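Local coordinates for uncharacterized protein YLR132C (Kluyveromyces marxianus, PDB 6PFQ) that probably acts as a nuclease that processes U6 snRNA, belongs to the 2H phosphodiesterase superfamily and binds UMP, at residues G10-E15 against S62-M67; R126-L131 against V148-L153. All blocks are in the same frame, centred on the assembly; numbering follows the deposited sequence.

Interaction 1 (G10-E15 against S62-M67); sequences GFLFLE and SLSETM
G10 and M67 form an antiparallel hydrogen-bonded pair, in which G10 N gives to M67 O and M67 N returns to G10 O at 2.7 Å, the latter nearly along the carbonyl axis. Further along, where 62-67 leaves regular strand geometry, S64 OG bridges the two segments. Held in the crowded position between backbone N and carbonyl carbon (chi1 70°), this OG accepts a bond from L12 N at 2.9 Å and gives its own proton to a lone pair of E65 O at 2.8 Å. L12 O takes L63 N at 2.9 Å, with the donor lifted out of the carbonyl plane, and adds a weak bond from S64 N. Beyond this, F13 faces S62 as a non-hydrogen-bonded pair, the register having slipped by two residues. F11, its CG anti to the backbone N, turns its ring edge to a rim of oxygens: CD1 lies 3.3 Å from S64 O, and CZ lies 3.5 Å from S62 OG. On the opposite face from F11 and F13, L12 CD1 meets M67 CE, 3.9 Å away, where the M67 chain bends at chi3, while L14 CD2 crosses L63 CD1 obliquely at 3.7 Å. L12 and S64 also touch V134 on helix 121-137. This broken edge strand of the four-stranded antiparallel sheet carries S62, one of the UMP-binding residues, consistent with a place beside the active site of the 2H fold.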
ATOM      1  N   GLY A  10      -8.982  12.182   6.292  1.00 31.68           N
ATOM      2  CA  GLY A  10      -8.247  12.339   5.041  1.00 31.59           C
ATOM      3  C   GLY A  10      -7.117  11.345   4.961  1.00 37.23           C
ATOM      4  O   GLY A  10      -6.572  10.905   5.974  1.00 36.01           O
ATOM      5  N   PHE A  11      -6.745  10.989   3.728  1.00 35.08           N
ATOM      6  CA  PHE A  11      -5.673  10.021   3.490  1.00 40.98           C
ATOM      7  C   PHE A  11      -5.141  10.255   2.083  1.00 34.06           C
ATOM      8  O   PHE A  11      -5.918  10.495   1.164  1.00 40.02           O
ATOM      9  CB  PHE A  11      -6.246   8.587   3.692  1.00 45.71           C
ATOM     10  CG  PHE A  11      -5.520   7.458   2.959  1.00 53.11           C
ATOM     11  CD1 PHE A  11      -4.313   6.944   3.441  1.00 60.23           C
ATOM     12  CD2 PHE A  11      -6.101   6.839   1.855  1.00 53.25           C
ATOM     13  CE1 PHE A  11      -3.653   5.874   2.784  1.00 56.20           C
ATOM     14  CE2 PHE A  11      -5.459   5.761   1.187  1.00 52.58           C
ATOM     15  CZ  PHE A  11      -4.236   5.269   1.656  1.00 44.44           C
ATOM     16  N   LEU A  12      -3.817  10.181   1.918  1.00 30.38           N
ATOM     17  CA  LEU A  12      -3.152  10.474   0.652  1.00 29.05           C
ATOM     18  C   LEU A  12      -2.553   9.201   0.073  1.00 29.15           C
ATOM     19  O   LEU A  12      -2.014   8.382   0.816  1.00 26.38           O
ATOM     20  CB  LEU A  12      -2.025  11.482   0.853  1.00 30.99           C
ATOM     21  CG  LEU A  12      -2.663  12.857   1.043  1.00 51.19           C
ATOM     22  CD1 LEU A  12      -1.783  13.748   1.926  1.00 59.59           C
ATOM     23  CD2 LEU A  12      -2.923  13.473  -0.325  1.00 47.35           C
ATOM     24  N   PHE A  13      -2.615   9.043  -1.251  1.00 28.55           N
ATOM     25  CA  PHE A  13      -2.067   7.834  -1.861  1.00 30.28           C
ATOM     26  C   PHE A  13      -1.781   8.083  -3.338  1.00 27.28           C
ATOM     27  O   PHE A  13      -2.180   9.097  -3.901  1.00 29.13           O
ATOM     28  CB  PHE A  13      -3.019   6.636  -1.720  1.00 26.78           C
ATOM     29  CG  PHE A  13      -4.405   6.876  -2.298  1.00 33.87           C
ATOM     30  CD1 PHE A  13      -5.361   7.592  -1.585  1.00 34.08           C
ATOM     31  CD2 PHE A  13      -4.765   6.325  -3.531  1.00 25.89           C
ATOM     32  CE1 PHE A  13      -6.658   7.780  -2.115  1.00 32.76           C
ATOM     33  CE2 PHE A  13      -6.039   6.501  -4.054  1.00 28.31           C
ATOM     34  CZ  PHE A  13      -6.979   7.204  -3.350  1.00 28.76           C
ATOM     35  N   LEU A  14      -0.996   7.169  -3.923  1.00 27.28           N
ATOM     36  CA  LEU A  14      -0.753   7.058  -5.363  1.00 26.92           C
ATOM     37  C   LEU A  14      -1.595   5.913  -5.895  1.00 28.77           C
ATOM     38  O   LEU A  14      -1.732   4.876  -5.239  1.00 27.25           O
ATOM     39  CB  LEU A  14       0.726   6.744  -5.689  1.00 29.01           C
ATOM     40  CG  LEU A  14       1.844   7.657  -5.225  1.00 29.50           C
ATOM     41  CD1 LEU A  14       3.153   7.201  -5.762  1.00 31.17           C
ATOM     42  CD2 LEU A  14       1.560   9.071  -5.746  1.00 39.24           C
ATOM     43  N   GLU A  15      -2.145   6.080  -7.083  1.00 31.25           N
ATOM     44  CA  GLU A  15      -2.954   5.041  -7.718  1.00 28.81           C
ATOM     45  C   GLU A  15      -2.180   4.453  -8.891  1.00 27.86           C
ATOM     46  O   GLU A  15      -1.624   5.206  -9.703  1.00 29.48           O
ATOM     47  CB  GLU A  15      -4.285   5.642  -8.183  1.00 36.78           C
ATOM     48  CG  GLU A  15      -5.147   4.723  -8.948  1.00 38.90           C
ATOM     49  CD  GLU A  15      -6.402   5.443  -9.425  1.00 44.53           C
ATOM     50  OE1 GLU A  15      -7.353   5.546  -8.626  1.00 43.27           O
ATOM     51  OE2 GLU A  15      -6.390   5.925 -10.572  1.00 44.53           O
ATOM     52  N   SER A  62       0.257   3.869  -0.235  1.00 25.55           N
ATOM     53  CA  SER A  62      -0.166   4.782   0.831  1.00 25.39           C
ATOM     54  C   SER A  62       0.926   5.806   1.112  1.00 27.02           C
ATOM     55  O   SER A  62       2.102   5.451   1.247  1.00 23.77           O
ATOM     56  CB  SER A  62      -0.466   4.005   2.116  1.00 25.88           C
ATOM     57  OG  SER A  62      -1.514   3.101   1.872  1.00 26.68           O
ATOM     58  N   LEU A  63       0.527   7.076   1.224  1.00 23.14           N
ATOM     59  CA  LEU A  63       1.441   8.184   1.478  1.00 26.36           C
ATOM     60  C   LEU A  63       1.162   8.889   2.794  1.00 30.62           C
ATOM     61  O   LEU A  63       1.967   9.738   3.204  1.00 30.45           O
ATOM     62  CB  LEU A  63       1.363   9.215   0.337  1.00 28.57           C
ATOM     63  CG  LEU A  63       1.751   8.682  -1.031  1.00 27.09           C
ATOM     64  CD1 LEU A  63       1.483   9.771  -2.137  1.00 27.57           C
ATOM     65  CD2 LEU A  63       3.208   8.282  -1.032  1.00 28.37           C
ATOM     66  N   SER A  64       0.065   8.556   3.475  1.00 27.33           N
ATOM     67  CA  SER A  64      -0.181   9.063   4.821  1.00 30.80           C
ATOM     68  C   SER A  64      -0.891   7.993   5.629  1.00 32.98           C
ATOM     69  O   SER A  64      -1.487   7.057   5.074  1.00 25.42           O
ATOM     70  CB  SER A  64      -1.034  10.343   4.819  1.00 29.09           C
ATOM     71  OG  SER A  64      -2.355  10.006   4.436  1.00 32.22           O
ATOM     72  N   GLU A  65      -0.832   8.160   6.952  1.00 31.69           N
ATOM     73  CA  GLU A  65      -1.737   7.456   7.842  1.00 34.15           C
ATOM     74  C   GLU A  65      -3.174   7.939   7.602  1.00 42.47           C
ATOM     75  O   GLU A  65      -3.425   8.843   6.799  1.00 39.38           O
ATOM     76  CB  GLU A  65      -1.315   7.677   9.302  1.00 35.28           C
ATOM     77  CG  GLU A  65      -1.254   9.135   9.696  1.00 42.22           C
ATOM     78  CD  GLU A  65      -0.497   9.410  10.986  1.00 58.98           C
ATOM     79  OE1 GLU A  65       0.621   8.881  11.184  1.00 50.81           O
ATOM     80  OE2 GLU A  65      -1.039  10.176  11.817  1.00 56.23           O
ATOM     81  N   THR A  66      -4.139   7.272   8.248  1.00 37.60           N
ATOM     82  CA  THR A  66      -5.516   7.755   8.270  1.00 41.54           C
ATOM     83  C   THR A  66      -5.542   9.012   9.110  1.00 39.63           C
ATOM     84  O   THR A  66      -5.318   8.953  10.326  1.00 40.89           O
ATOM     85  CB  THR A  66      -6.460   6.698   8.837  1.00 40.58           C
ATOM     86  OG1 THR A  66      -6.512   5.587   7.944  1.00 41.05           O
ATOM     87  CG2 THR A  66      -7.850   7.259   8.968  1.00 40.15           C
ATOM     88  N   MET A  67      -5.743  10.161   8.478  1.00 33.12           N
ATOM     89  CA  MET A  67      -5.625  11.421   9.202  1.00 30.96           C
ATOM     90  C   MET A  67      -6.986  11.813   9.738  1.00 38.46           C
ATOM     91  O   MET A  67      -7.930  12.013   8.969  1.00 32.66           O
ATOM     92  CB  MET A  67      -5.051  12.533   8.322  1.00 33.59           C
ATOM     93  CG  MET A  67      -3.625  12.223   7.868  1.00 33.65           C
ATOM     94  SD  MET A  67      -2.902  13.536   6.820  1.00 38.25           S
ATOM     95  CE  MET A  67      -3.747  13.283   5.260  1.00 35.19           C
TER

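Interaction 2 (R126-L131 against V148-L153); sequences RLKPVL and VGLNNL
No aromatic ring takes part here, so the flat groups are amides. The CD1 methyl of L131 sits over one face of the peptide joining G149 to L150, 3.6 Å from L150 N and 3.8 Å from G149 C. The carboxamide of N152 works within its own segment: OD1 accepts G149 N at 2.9 Å along a nearly straight N-H (168°), the donor standing above the plane of the amide carbonyl. Its ND2 gives to P147 O, so both ends of the amide are engaged and its rotation is fixed. N152 N meanwhile bonds to G149 O, closing a type I turn with L150 and N151 at its two central positions.

Against that turn, helix 121-137 presents L127, K128 and L131. The bond from L131 N to L127 O keeps these two leucines one turn apart on the same side, although P129 between them kinks the helix. Both direct CD1 at L153 CD1, each at 4.1 Å. CG and CD2 of L150 lie against L131 CD1, each 4.0 Å away, roughly at a right angle to the approach of L153. K128 crosses L150 at about a right angle: CG and CD pass across L150 CD1, each 3.8 Å from it, and the bend at chi4 (68°) swings NZ back to within 3.4 Å of that methyl. The ammonium makes only a van der Waals approach there.

No hydrogen bond links 126-131 to 148-153, so their contact is apolar; a hydrogen bond from NH1 of R124, earlier on the same helix, to L150 O adds a polar tie. N152 O also bonds to H154 ND1, which would help to orient that UMP-binding histidine and probably bias its tautomer.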
ATOM      1  N   ARG A 126      12.294  10.072  -4.308  1.00 28.40           N
ATOM      2  CA  ARG A 126      11.447  11.055  -4.979  1.00 31.25           C
ATOM      3  C   ARG A 126      10.170  11.347  -4.203  1.00 36.99           C
ATOM      4  O   ARG A 126       9.608  12.436  -4.344  1.00 35.42           O
ATOM      5  CB  ARG A 126      11.094  10.581  -6.384  1.00 32.90           C
ATOM      6  CG  ARG A 126      12.296  10.537  -7.322  1.00 36.63           C
ATOM      7  CD  ARG A 126      12.963  11.910  -7.435  1.00 45.11           C
ATOM      8  NE  ARG A 126      13.791  11.966  -8.642  1.00 60.20           N
ATOM      9  CZ  ARG A 126      14.914  12.665  -8.771  1.00 57.66           C
ATOM     10  NH1 ARG A 126      15.390  13.371  -7.759  1.00 61.25           N
ATOM     11  NH2 ARG A 126      15.568  12.648  -9.923  1.00 59.17           N
ATOM     12  N   LEU A 127       9.712  10.424  -3.359  1.00 29.96           N
ATOM     13  CA  LEU A 127       8.544  10.705  -2.547  1.00 28.30           C
ATOM     14  C   LEU A 127       8.886  11.421  -1.242  1.00 31.99           C
ATOM     15  O   LEU A 127       7.981  11.932  -0.567  1.00 32.18           O
ATOM     16  CB  LEU A 127       7.790   9.380  -2.253  1.00 26.26           C
ATOM     17  CG  LEU A 127       6.966   8.873  -3.431  1.00 26.64           C
ATOM     18  CD1 LEU A 127       6.471   7.467  -3.166  1.00 24.19           C
ATOM     19  CD2 LEU A 127       5.764   9.843  -3.631  1.00 30.47           C
ATOM     20  N   LYS A 128      10.157  11.459  -0.856  1.00 33.39           N
ATOM     21  CA  LYS A 128      10.518  12.134   0.387  1.00 37.75           C
ATOM     22  C   LYS A 128       9.963  13.551   0.499  1.00 35.73           C
ATOM     23  O   LYS A 128       9.437  13.890   1.572  1.00 38.32           O
ATOM     24  CB  LYS A 128      12.043  12.151   0.553  1.00 35.67           C
ATOM     25  CG  LYS A 128      12.477  12.750   1.873  1.00 48.85           C
ATOM     26  CD  LYS A 128      13.977  12.565   2.071  1.00 58.84           C
ATOM     27  CE  LYS A 128      14.425  13.113   3.421  1.00 66.17           C
ATOM     28  NZ  LYS A 128      13.884  12.299   4.548  1.00 72.35           N
ATOM     29  N   PRO A 129       9.994  14.396  -0.533  1.00 35.47           N
ATOM     30  CA  PRO A 129       9.428  15.747  -0.355  1.00 43.28           C
ATOM     31  C   PRO A 129       7.921  15.735  -0.160  1.00 38.21           C
ATOM     32  O   PRO A 129       7.396  16.612   0.529  1.00 38.89           O
ATOM     33  CB  PRO A 129       9.838  16.491  -1.633  1.00 38.32           C
ATOM     34  CG  PRO A 129      10.828  15.648  -2.299  1.00 40.12           C
ATOM     35  CD  PRO A 129      10.651  14.244  -1.841  1.00 32.91           C
ATOM     36  N   VAL A 130       7.216  14.749  -0.733  1.00 40.46           N
ATOM     37  CA  VAL A 130       5.785  14.593  -0.481  1.00 32.47           C
ATOM     38  C   VAL A 130       5.539  14.196   0.968  1.00 31.91           C
ATOM     39  O   VAL A 130       4.712  14.792   1.659  1.00 33.98           O
ATOM     40  CB  VAL A 130       5.187  13.554  -1.453  1.00 30.88           C
ATOM     41  CG1 VAL A 130       3.714  13.285  -1.152  1.00 32.08           C
ATOM     42  CG2 VAL A 130       5.394  13.995  -2.911  1.00 31.40           C
ATOM     43  N   LEU A 131       6.243  13.163   1.453  1.00 27.57           N
ATOM     44  CA  LEU A 131       6.055  12.772   2.847  1.00 28.01           C
ATOM     45  C   LEU A 131       6.370  13.931   3.787  1.00 31.45           C
ATOM     46  O   LEU A 131       5.712  14.101   4.822  1.00 33.95           O
ATOM     47  CB  LEU A 131       6.932  11.562   3.170  1.00 30.15           C
ATOM     48  CG  LEU A 131       6.542  10.285   2.399  1.00 34.68           C
ATOM     49  CD1 LEU A 131       7.366   9.145   2.984  1.00 39.80           C
ATOM     50  CD2 LEU A 131       5.076   9.984   2.533  1.00 31.94           C
ATOM     51  N   VAL A 148       2.883   5.914   8.326  1.00 30.38           N
ATOM     52  CA  VAL A 148       3.394   5.753   6.978  1.00 31.12           C
ATOM     53  C   VAL A 148       4.650   6.595   6.897  1.00 35.41           C
ATOM     54  O   VAL A 148       4.630   7.759   7.309  1.00 33.86           O
ATOM     55  CB  VAL A 148       2.360   6.192   5.928  1.00 30.22           C
ATOM     56  CG1 VAL A 148       3.013   6.317   4.584  1.00 35.95           C
ATOM     57  CG2 VAL A 148       1.194   5.214   5.914  1.00 35.30           C
ATOM     58  N   GLY A 149       5.741   6.017   6.396  1.00 30.50           N
ATOM     59  CA  GLY A 149       6.969   6.779   6.303  1.00 32.02           C
ATOM     60  C   GLY A 149       7.911   6.174   5.290  1.00 31.75           C
ATOM     61  O   GLY A 149       7.647   5.113   4.726  1.00 27.22           O
ATOM     62  N   LEU A 150       9.053   6.845   5.099  1.00 31.68           N
ATOM     63  CA  LEU A 150      10.036   6.366   4.134  1.00 29.58           C
ATOM     64  C   LEU A 150      10.424   4.924   4.411  1.00 28.87           C
ATOM     65  O   LEU A 150      10.664   4.147   3.483  1.00 31.15           O
ATOM     66  CB  LEU A 150      11.302   7.239   4.164  1.00 33.09           C
ATOM     67  CG  LEU A 150      11.275   8.513   3.316  1.00 48.63           C
ATOM     68  CD1 LEU A 150      12.559   9.338   3.524  1.00 52.07           C
ATOM     69  CD2 LEU A 150      11.081   8.198   1.841  1.00 35.53           C
ATOM     70  N   ASN A 151      10.461   4.540   5.680  1.00 28.76           N
ATOM     71  CA  ASN A 151      10.913   3.206   6.016  1.00 26.98           C
ATOM     72  C   ASN A 151       9.938   2.126   5.593  1.00 27.74           C
ATOM     73  O   ASN A 151      10.352   0.970   5.500  1.00 26.37           O
ATOM     74  CB  ASN A 151      11.127   3.112   7.529  1.00 30.77           C
ATOM     75  CG  ASN A 151       9.819   3.210   8.301  1.00 45.36           C
ATOM     76  OD1 ASN A 151       8.975   4.053   8.003  1.00 44.44           O
ATOM     77  ND2 ASN A 151       9.648   2.345   9.302  1.00 52.75           N
ATOM     78  N   ASN A 152       8.655   2.446   5.340  1.00 26.67           N
ATOM     79  CA  ASN A 152       7.731   1.355   5.037  1.00 23.85           C
ATOM     80  C   ASN A 152       6.910   1.588   3.777  1.00 24.04           C
ATOM     81  O   ASN A 152       5.931   0.877   3.573  1.00 21.80           O
ATOM     82  CB  ASN A 152       6.792   1.038   6.217  1.00 21.79           C
ATOM     83  CG  ASN A 152       5.969   2.267   6.685  1.00 27.54           C
ATOM     84  OD1 ASN A 152       5.583   3.138   5.877  1.00 24.88           O
ATOM     85  ND2 ASN A 152       5.697   2.326   7.997  1.00 31.27           N
ATOM     86  N   LEU A 153       7.316   2.499   2.888  1.00 22.33           N
ATOM     87  CA  LEU A 153       6.589   2.639   1.625  1.00 19.79           C
ATOM     88  C   LEU A 153       6.559   1.314   0.894  1.00 23.31           C
ATOM     89  O   LEU A 153       7.596   0.670   0.764  1.00 20.64           O
ATOM     90  CB  LEU A 153       7.242   3.680   0.715  1.00 21.83           C
ATOM     91  CG  LEU A 153       7.118   5.126   1.239  1.00 24.58           C
ATOM     92  CD1 LEU A 153       8.014   6.033   0.340  1.00 24.76           C
ATOM     93  CD2 LEU A 153       5.633   5.558   1.209  1.00 25.22           C
TER

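The two contacts abut, their centres 11 Å apart, and the 62-67 segment is what they share as a boundary. Its carbonyls meet the apolar groups of interaction 2: L63 O lies 3.2 Å from L131 CD2, S62 O lies 3.5 Å from L153 CD2, and S64 O lies 3.4 Å from V148 CG2. Each contact contributes a UMP-binding residue: S62, two residues after H60, from interaction 1, and N152, two residues before H154, from interaction 2. The side chains of S62 and H154 are about 6 Å apart, consistent with the paired histidine motifs that give the 2H superfamily its name.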